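Local atomic coordinates of putative secreted protein (Streptomyces coelicolor A3, PDB entry 2QF9), a protein that is of unknown function but adopts an all-helical fold consistent with the ferritin clan, and is probably secreted from the cell. Residues R40-D45 and R159-L164; A10-D15 and G55-W60; G133-C138 and R145-M150. One frame throughout, in Å; residues are numbered along the deposited sequence.

How the contacts relate
Contact 1 (40-45 with 159-164) and contact 2 (10-15 with 55-60) share helix 37-63 but lie on opposite sides of the chain's centre, with their own centres about 25 Å apart. Contact 3 (133-138 with 145-150) shares helix 141-167 with contact 1, yet the centres of these two are about 23 Å apart. Contacts 2 and 3 touch, with about 12 Å between their centres: Phe12 CG meets Cys134 CB at 3.6 Å, and Met57 SE meets Met150 CE at 4.0 Å. Contacts 1 and 2 also reach the second subunit, whereas contact 3 does not.

Contact 1 of 3, residues R40-D45 and R159-L164; sequences RRLAYD and RLMADL
Leu42 reaches across from helix 37-63 to Leu160, Met161 and Leu164 of helix 141-167, and it illustrates how one branched side chain can reach a helix whose axis, taken over the short segments, is 12.5 Å away. Its CB leaves the backbone toward the other helix. CG lies anti to the backbone N (chi1 172°), which swings it to the side of Met161, and chi2 (60°) then aims CD2 across the interface. From CG the branches part. CD1 runs along the axis of its own helix toward Asp45 and meets the methyl Leu160 CD2 at 4.2 Å. CD2 points across to the other helix: it lies 3.7 Å from CG of the selenomethionine Met161 and 4.0 Å from Met161 SE, the two side chains crossing at about a right angle. The same methyl CD2 also meets Leu164 CD1 at 4.0 Å, so it is seated between a selenomethionine chain and a leucine one turn further on. No hydrogen bond joins the two segments, and their axes run nearly antiparallel at 158°. Elsewhere on 40-45, Arg41 and Asp45 form a salt bridge one turn apart, with Arg41 NH2 2.8 Å from Asp45 OD1. Among the surrounding helices, 109-137 packs on both: Met161 on Leu117, Met120 and Thr121, Ala43 on Tyr116. Helix 8-31 lies against Ala43, and Tyr44 stacks edge-to-face on Tyr28 of the second subunit.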
loop_
_atom_site.group_PDB
_atom_site.type_symbol
_atom_site.label_atom_id
_atom_site.label_comp_id
_atom_site.label_asym_id
_atom_site.label_seq_id
_atom_site.Cartn_x
_atom_site.Cartn_y
_atom_site.Cartn_z
ATOM N N ARG A 40 -8.766 -8.460 -12.104
ATOM C CA ARG A 40 -8.612 -7.110 -11.536
ATOM C C ARG A 40 -8.855 -7.078 -10.029
ATOM O O ARG A 40 -8.119 -6.375 -9.308
ATOM C CB ARG A 40 -9.503 -6.085 -12.255
ATOM C CG ARG A 40 -8.939 -5.668 -13.621
ATOM C CD ARG A 40 -9.884 -4.770 -14.399
ATOM N NE ARG A 40 -10.544 -3.739 -13.584
ATOM C CZ ARG A 40 -10.017 -2.547 -13.306
ATOM N NH1 ARG A 40 -8.818 -2.204 -13.763
ATOM N NH2 ARG A 40 -10.696 -1.690 -12.581
ATOM N N ARG A 41 -9.847 -7.849 -9.560
ATOM C CA ARG A 41 -10.164 -7.896 -8.119
ATOM C C ARG A 41 -9.030 -8.578 -7.360
ATOM O O ARG A 41 -8.619 -8.102 -6.299
ATOM C CB ARG A 41 -11.501 -8.587 -7.821
ATOM C CG ARG A 41 -11.790 -8.725 -6.329
ATOM C CD ARG A 41 -12.003 -7.370 -5.661
ATOM N NE ARG A 41 -11.766 -7.403 -4.212
ATOM C CZ ARG A 41 -12.156 -6.466 -3.342
ATOM N NH1 ARG A 41 -12.846 -5.395 -3.740
ATOM N NH2 ARG A 41 -11.860 -6.606 -2.055
ATOM N N LEU A 42 -8.532 -9.696 -7.899
ATOM C CA LEU A 42 -7.424 -10.392 -7.261
ATOM C C LEU A 42 -6.214 -9.461 -7.155
ATOM O O LEU A 42 -5.591 -9.351 -6.073
ATOM C CB LEU A 42 -7.059 -11.652 -8.050
ATOM C CG LEU A 42 -5.783 -12.388 -7.610
ATOM C CD1 LEU A 42 -5.862 -12.871 -6.130
ATOM C CD2 LEU A 42 -5.464 -13.517 -8.600
ATOM N N ALA A 43 -5.893 -8.790 -8.270
ATOM C CA ALA A 43 -4.742 -7.875 -8.315
ATOM C C ALA A 43 -4.906 -6.751 -7.285
ATOM O O ALA A 43 -3.966 -6.397 -6.592
ATOM C CB ALA A 43 -4.556 -7.312 -9.727
ATOM N N TYR A 44 -6.121 -6.241 -7.145
ATOM C CA TYR A 44 -6.397 -5.195 -6.151
ATOM C C TYR A 44 -6.160 -5.735 -4.730
ATOM O O TYR A 44 -5.507 -5.081 -3.915
ATOM C CB TYR A 44 -7.837 -4.692 -6.321
ATOM C CG TYR A 44 -8.336 -3.787 -5.229
ATOM C CD1 TYR A 44 -8.097 -2.411 -5.270
ATOM C CD2 TYR A 44 -9.074 -4.301 -4.159
ATOM C CE1 TYR A 44 -8.573 -1.571 -4.263
ATOM C CE2 TYR A 44 -9.550 -3.469 -3.145
ATOM C CZ TYR A 44 -9.295 -2.108 -3.216
ATOM O OH TYR A 44 -9.773 -1.276 -2.220
ATOM N N ASP A 45 -6.699 -6.921 -4.442
ATOM C CA ASP A 45 -6.509 -7.553 -3.126
ATOM C C ASP A 45 -5.039 -7.833 -2.781
ATOM O O ASP A 45 -4.580 -7.543 -1.676
ATOM C CB ASP A 45 -7.350 -8.821 -2.998
ATOM C CG ASP A 45 -8.863 -8.517 -2.928
ATOM O OD1 ASP A 45 -9.246 -7.391 -2.570
ATOM O OD2 ASP A 45 -9.665 -9.417 -3.213
ATOM N N ARG A 159 -3.776 -21.765 -5.042
ATOM C CA ARG A 159 -4.886 -22.665 -5.407
ATOM C C ARG A 159 -5.959 -21.936 -6.227
ATOM O O ARG A 159 -6.446 -22.458 -7.248
ATOM C CB ARG A 159 -5.487 -23.344 -4.160
ATOM C CG ARG A 159 -4.496 -24.219 -3.383
ATOM C CD ARG A 159 -5.196 -25.027 -2.251
ATOM N NE ARG A 159 -5.757 -24.167 -1.206
ATOM C CZ ARG A 159 -5.132 -23.835 -0.072
ATOM N NH1 ARG A 159 -3.917 -24.296 0.188
ATOM N NH2 ARG A 159 -5.728 -23.035 0.809
ATOM N N LEU A 160 -6.309 -20.719 -5.800
ATOM C CA LEU A 160 -7.260 -19.895 -6.550
ATOM C C LEU A 160 -6.751 -19.596 -7.976
ATOM O O LEU A 160 -7.506 -19.739 -8.965
ATOM C CB LEU A 160 -7.540 -18.582 -5.814
ATOM C CG LEU A 160 -8.430 -17.596 -6.591
ATOM C CD1 LEU A 160 -9.858 -18.146 -6.780
ATOM C CD2 LEU A 160 -8.458 -16.217 -5.929
HETATM N N MSE A 161 -5.490 -19.164 -8.069
HETATM C CA MSE A 161 -4.927 -18.798 -9.376
HETATM C C MSE A 161 -4.818 -20.001 -10.307
HETATM O O MSE A 161 -4.889 -19.857 -11.532
HETATM C CB MSE A 161 -3.600 -18.049 -9.217
HETATM C CG MSE A 161 -3.756 -16.746 -8.440
HETATM SE SE MSE A 161 -2.105 -15.704 -8.496
HETATM C CE MSE A 161 -1.056 -16.857 -7.381
ATOM N N ALA A 162 -4.676 -21.194 -9.728
ATOM C CA ALA A 162 -4.643 -22.413 -10.527
ATOM C C ALA A 162 -5.986 -22.608 -11.243
ATOM O O ALA A 162 -6.028 -22.937 -12.423
ATOM C CB ALA A 162 -4.277 -23.619 -9.640
ATOM N N ASP A 163 -7.079 -22.381 -10.510
ATOM C CA ASP A 163 -8.434 -22.416 -11.094
ATOM C C ASP A 163 -8.632 -21.298 -12.121
ATOM O O ASP A 163 -9.162 -21.553 -13.198
ATOM C CB ASP A 163 -9.494 -22.296 -9.995
ATOM C CG ASP A 163 -9.701 -23.592 -9.222
ATOM O OD1 ASP A 163 -9.229 -24.656 -9.670
ATOM O OD2 ASP A 163 -10.363 -23.529 -8.163
ATOM N N LEU A 164 -8.205 -20.068 -11.799
ATOM C CA LEU A 164 -8.331 -18.951 -12.766
ATOM C C LEU A 164 -7.555 -19.261 -14.067
ATOM O O LEU A 164 -8.044 -18.992 -15.176
ATOM C CB LEU A 164 -7.870 -17.612 -12.137
ATOM C CG LEU A 164 -8.765 -17.103 -10.990
ATOM C CD1 LEU A 164 -8.150 -15.866 -10.372
ATOM C CD2 LEU A 164 -10.230 -16.790 -11.425
#

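Contact 2 of 3, residues A10-D15 and G55-W60; sequences AGFARD and GMMIGW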
loop_
_atom_site.group_PDB
_atom_site.type_symbol
_atom_site.label_atom_id
_atom_site.label_comp_id
_atom_site.label_asym_id
_atom_site.label_seq_id
_atom_site.Cartn_x
_atom_site.Cartn_y
_atom_site.Cartn_z
ATOM N N ALA A 10 15.399 -8.666 10.900
ATOM C CA ALA A 10 15.740 -7.545 10.024
ATOM C C ALA A 10 15.806 -7.983 8.564
ATOM O O ALA A 10 15.291 -7.300 7.687
ATOM C CB ALA A 10 17.053 -6.880 10.448
ATOM N N GLY A 11 16.468 -9.109 8.311
ATOM C CA GLY A 11 16.673 -9.583 6.934
ATOM C C GLY A 11 15.358 -9.921 6.260
ATOM O O GLY A 11 15.150 -9.566 5.098
ATOM N N PHE A 12 14.468 -10.596 6.978
ATOM C CA PHE A 12 13.163 -10.927 6.407
ATOM C C PHE A 12 12.377 -9.655 6.096
ATOM O O PHE A 12 11.808 -9.537 5.013
ATOM C CB PHE A 12 12.355 -11.875 7.298
ATOM C CG PHE A 12 10.978 -12.177 6.764
ATOM C CD1 PHE A 12 10.801 -13.101 5.726
ATOM C CD2 PHE A 12 9.864 -11.511 7.289
ATOM C CE1 PHE A 12 9.507 -13.381 5.246
ATOM C CE2 PHE A 12 8.572 -11.765 6.820
ATOM C CZ PHE A 12 8.388 -12.708 5.790
ATOM N N ALA A 13 12.373 -8.702 7.032
ATOM C CA ALA A 13 11.703 -7.412 6.804
ATOM C C ALA A 13 12.234 -6.692 5.563
ATOM O O ALA A 13 11.435 -6.199 4.746
ATOM C CB ALA A 13 11.795 -6.508 8.042
ATOM N N ARG A 14 13.560 -6.650 5.391
ATOM C CA ARG A 14 14.173 -6.015 4.214
ATOM C C ARG A 14 13.796 -6.743 2.922
ATOM O O ARG A 14 13.310 -6.129 1.944
ATOM C CB ARG A 14 15.703 -5.983 4.345
ATOM C CG ARG A 14 16.231 -4.924 5.284
ATOM C CD ARG A 14 17.754 -4.909 5.311
ATOM N NE ARG A 14 18.235 -3.975 6.325
ATOM C CZ ARG A 14 18.805 -4.311 7.483
ATOM N NH1 ARG A 14 19.176 -3.356 8.324
ATOM N NH2 ARG A 14 19.027 -5.580 7.794
ATOM N N ASP A 15 14.015 -8.056 2.924
ATOM C CA ASP A 15 13.873 -8.885 1.724
ATOM C C ASP A 15 12.415 -9.021 1.324
ATOM O O ASP A 15 12.065 -8.833 0.152
ATOM C CB ASP A 15 14.484 -10.270 1.955
ATOM C CG ASP A 15 16.022 -10.247 2.042
ATOM O OD1 ASP A 15 16.659 -9.205 1.791
ATOM O OD2 ASP A 15 16.581 -11.316 2.334
ATOM N N GLY A 55 4.461 -1.871 4.348
ATOM C CA GLY A 55 4.477 -0.758 5.308
ATOM C C GLY A 55 4.737 -1.219 6.740
ATOM O O GLY A 55 5.499 -0.576 7.463
HETATM N N MSE A 56 4.107 -2.321 7.160
HETATM C CA MSE A 56 4.341 -2.861 8.514
HETATM C C MSE A 56 5.827 -3.162 8.730
HETATM O O MSE A 56 6.436 -2.709 9.707
HETATM C CB MSE A 56 3.497 -4.126 8.774
HETATM C CG MSE A 56 1.998 -3.875 8.858
HETATM SE SE MSE A 56 1.115 -5.621 8.859
HETATM C CE MSE A 56 -0.719 -5.163 9.276
HETATM N N MSE A 57 6.418 -3.884 7.785
HETATM C CA MSE A 57 7.815 -4.316 7.914
HETATM C C MSE A 57 8.814 -3.152 7.842
HETATM O O MSE A 57 9.809 -3.091 8.615
HETATM C CB MSE A 57 8.109 -5.406 6.876
HETATM C CG MSE A 57 7.318 -6.683 7.190
HETATM SE SE MSE A 57 7.726 -8.131 5.938
HETATM C CE MSE A 57 7.030 -7.272 4.296
ATOM N N ILE A 58 8.534 -2.212 6.939
ATOM C CA ILE A 58 9.337 -0.992 6.846
ATOM C C ILE A 58 9.204 -0.170 8.141
ATOM O O ILE A 58 10.195 0.360 8.657
ATOM C CB ILE A 58 8.964 -0.159 5.616
ATOM C CG1 ILE A 58 9.422 -0.915 4.348
ATOM C CG2 ILE A 58 9.627 1.223 5.702
ATOM C CD1 ILE A 58 9.018 -0.279 3.043
ATOM N N GLY A 59 7.985 -0.107 8.669
ATOM C CA GLY A 59 7.722 0.576 9.935
ATOM C C GLY A 59 8.489 -0.047 11.098
ATOM O O GLY A 59 8.988 0.665 11.989
ATOM N N TRP A 60 8.619 -1.374 11.075
ATOM C CA TRP A 60 9.409 -2.063 12.113
ATOM C C TRP A 60 10.877 -1.688 11.996
ATOM O O TRP A 60 11.522 -1.327 12.988
ATOM C CB TRP A 60 9.191 -3.587 12.093
ATOM C CG TRP A 60 7.765 -3.997 12.412
ATOM C CD1 TRP A 60 6.842 -3.286 13.144
ATOM C CD2 TRP A 60 7.108 -5.200 12.003
ATOM N NE1 TRP A 60 5.646 -3.984 13.219
ATOM C CE2 TRP A 60 5.784 -5.158 12.525
ATOM C CE3 TRP A 60 7.509 -6.318 11.255
ATOM C CZ2 TRP A 60 4.857 -6.191 12.317
ATOM C CZ3 TRP A 60 6.573 -7.352 11.041
ATOM C CH2 TRP A 60 5.266 -7.274 11.573
#
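Phe12 and Ala13 of helix 8-31 meet a single side chain of helix 37-63, the selenomethionine Met57, and the contact is a compact example of two helices brought close by a small residue. The Met-aromatic interaction comes first. Met57 SE approaches Phe12 CE2 to 3.8 Å and stands 4.8 Å from the ring centroid, 48° off the ring normal, an oblique approach to the aromatic group. The bend of the Met57 chain at its last torsion (chi3 -64°) turns the terminal methyl aside from the line that carries selenium toward the ring.

Plain aliphatic packing makes up the rest. Ala13 CB rests 4.0 Å from Met57 CB, and selenium also passes 4.1 Å from Ala13 CA. Ala13 brings no more than a methyl, turned alongside the interface, and the CA atoms of Ala13 and Met57 are 5.1 Å apart. No hydrogen bond joins the two segments.

Polar bonds instead tie the flanks to other parts of the structure. Asp15 OD2 accepts from Trp77 NE1 and Met75 N. At the dimer interface Trp60 NE1 and Gly59 O pair reciprocally with Gly59 O and Trp60 NE1 of the second subunit. Close packing of helices 8-31 and 37-63, with Phe12 also on Glu143 of helix 141-167, fits the four-helix bundle expected of a ferritin-clan protein.

Contact 3 of 3, residues G133-C138 and R145-M150; sequences GCVERC and RLARGM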
loop_
_atom_site.group_PDB
_atom_site.type_symbol
_atom_site.label_atom_id
_atom_site.label_comp_id
_atom_site.label_asym_id
_atom_site.label_seq_id
_atom_site.Cartn_x
_atom_site.Cartn_y
_atom_site.Cartn_z
ATOM N N GLY A 133 10.947 -19.465 6.115
ATOM C CA GLY A 133 12.258 -19.171 6.697
ATOM C C GLY A 133 12.130 -18.298 7.941
ATOM O O GLY A 133 12.812 -18.522 8.945
ATOM N N CYS A 134 11.266 -17.288 7.873
ATOM C CA CYS A 134 11.001 -16.433 9.032
ATOM C C CYS A 134 10.244 -17.192 10.142
ATOM O O CYS A 134 10.540 -17.012 11.321
ATOM C CB CYS A 134 10.265 -15.155 8.609
ATOM S SG CYS A 134 9.832 -13.992 9.952
ATOM N N VAL A 135 9.291 -18.055 9.780
ATOM C CA VAL A 135 8.589 -18.851 10.797
ATOM C C VAL A 135 9.636 -19.660 11.610
ATOM O O VAL A 135 9.544 -19.765 12.842
ATOM C CB VAL A 135 7.441 -19.743 10.198
ATOM C CG1 VAL A 135 6.832 -20.661 11.270
ATOM C CG2 VAL A 135 6.341 -18.876 9.612
ATOM N N GLU A 136 10.641 -20.183 10.918
ATOM C CA GLU A 136 11.740 -20.911 11.566
ATOM C C GLU A 136 12.711 -20.027 12.358
ATOM O O GLU A 136 13.108 -20.397 13.469
ATOM C CB GLU A 136 12.516 -21.714 10.525
ATOM C CG GLU A 136 13.716 -22.496 11.072
ATOM C CD GLU A 136 14.493 -23.179 9.968
ATOM O OE1 GLU A 136 13.852 -23.674 9.013
ATOM O OE2 GLU A 136 15.745 -23.221 10.055
ATOM N N ARG A 137 13.091 -18.870 11.803
ATOM C CA ARG A 137 14.265 -18.134 12.286
ATOM C C ARG A 137 13.966 -16.806 13.009
ATOM O O ARG A 137 14.756 -16.366 13.856
ATOM C CB ARG A 137 15.233 -17.853 11.133
ATOM C CG ARG A 137 15.855 -19.084 10.472
ATOM C CD ARG A 137 16.716 -18.661 9.300
ATOM N NE ARG A 137 17.404 -19.793 8.677
ATOM C CZ ARG A 137 18.651 -20.166 8.969
ATOM N NH1 ARG A 137 19.353 -19.507 9.882
ATOM N NH2 ARG A 137 19.199 -21.212 8.354
ATOM N N CYS A 138 12.868 -16.143 12.642
ATOM C CA CYS A 138 12.485 -14.890 13.299
ATOM C C CYS A 138 12.233 -15.078 14.795
ATOM O O CYS A 138 11.813 -16.166 15.246
ATOM C CB CYS A 138 11.245 -14.283 12.645
ATOM S SG CYS A 138 11.588 -13.627 10.973
ATOM N N ARG A 145 4.255 -14.187 13.305
ATOM C CA ARG A 145 2.845 -14.404 13.032
ATOM C C ARG A 145 2.467 -13.882 11.659
ATOM O O ARG A 145 1.662 -14.506 10.958
ATOM C CB ARG A 145 1.971 -13.775 14.108
ATOM C CG ARG A 145 2.138 -14.468 15.460
ATOM C CD ARG A 145 1.032 -14.119 16.440
ATOM N NE ARG A 145 0.922 -12.681 16.664
ATOM C CZ ARG A 145 1.576 -12.002 17.607
ATOM N NH1 ARG A 145 2.408 -12.622 18.442
ATOM N NH2 ARG A 145 1.387 -10.693 17.716
ATOM N N LEU A 146 3.058 -12.746 11.280
ATOM C CA LEU A 146 2.823 -12.189 9.953
ATOM C C LEU A 146 3.284 -13.164 8.883
ATOM O O LEU A 146 2.543 -13.434 7.922
ATOM C CB LEU A 146 3.510 -10.825 9.767
ATOM C CG LEU A 146 2.986 -10.020 8.542
ATOM C CD1 LEU A 146 1.557 -9.513 8.742
ATOM C CD2 LEU A 146 3.899 -8.836 8.277
ATOM N N ALA A 147 4.490 -13.697 9.070
ATOM C CA ALA A 147 5.077 -14.680 8.153
ATOM C C ALA A 147 4.192 -15.941 8.042
ATOM O O ALA A 147 3.914 -16.424 6.944
ATOM C CB ALA A 147 6.502 -15.027 8.600
ATOM N N ARG A 148 3.734 -16.448 9.186
ATOM C CA ARG A 148 2.857 -17.630 9.227
ATOM C C ARG A 148 1.548 -17.385 8.450
ATOM O O ARG A 148 1.019 -18.291 7.790
ATOM C CB ARG A 148 2.588 -18.008 10.690
ATOM C CG ARG A 148 2.217 -19.471 10.953
ATOM C CD ARG A 148 2.942 -20.008 12.205
ATOM N NE ARG A 148 3.111 -18.994 13.253
ATOM C CZ ARG A 148 4.087 -18.993 14.156
ATOM N NH1 ARG A 148 5.007 -19.950 14.153
ATOM N NH2 ARG A 148 4.147 -18.027 15.064
ATOM N N GLY A 149 1.045 -16.152 8.517
ATOM C CA GLY A 149 -0.176 -15.752 7.803
ATOM C C GLY A 149 0.048 -15.659 6.308
ATOM O O GLY A 149 -0.845 -15.996 5.522
HETATM N N MSE A 150 1.250 -15.228 5.921
HETATM C CA MSE A 150 1.638 -15.196 4.507
HETATM C C MSE A 150 1.707 -16.588 3.908
HETATM O O MSE A 150 1.278 -16.774 2.783
HETATM C CB MSE A 150 2.972 -14.493 4.298
HETATM C CG MSE A 150 2.964 -13.032 4.706
HETATM SE SE MSE A 150 4.707 -12.313 4.209
HETATM C CE MSE A 150 4.720 -10.695 5.290
#
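Cys134 and Val135 are set against Ala147 and Arg148 by their first torsions. In Cys134, SG stands anti to the backbone N (chi1 179°), which lays the sulfur along the face toward helix 141-167, where it meets Ala147 CB at 3.7 Å. In Val135 it is CG1 that takes the position anti to N (chi1 174°), while CG2 lies anti to the carbonyl carbon; the two methyls thus divide the partner helix between them. CG2 packs onto backbone, 3.6 Å from Arg148 N, and also 4.0 Å from Ala147 CB. CG1 faces the Arg148 side chain, which crosses Val135 at about a right angle in one of its two modelled conformers, so that part of the contact is less certain. The segment axes approach to 8.4 Å at 146°, a roughly antiparallel pair on either side of a short turn, and the small side chain of Ala147 is consistent with this closeness.

Cys134 is gripped twice by the residue one turn on: its SG forms a 2.1 Å disulfide with Cys138 SG, and its carbonyl O accepts from Cys138 N at 2.8 Å. Across the helices the chemistry is mainly apolar, without a hydrogen bond. The disulfide lies within one segment and does not link the two helices; it probably stabilises the end of helix 109-137, consistent with a protein that matures outside the reducing cytoplasm.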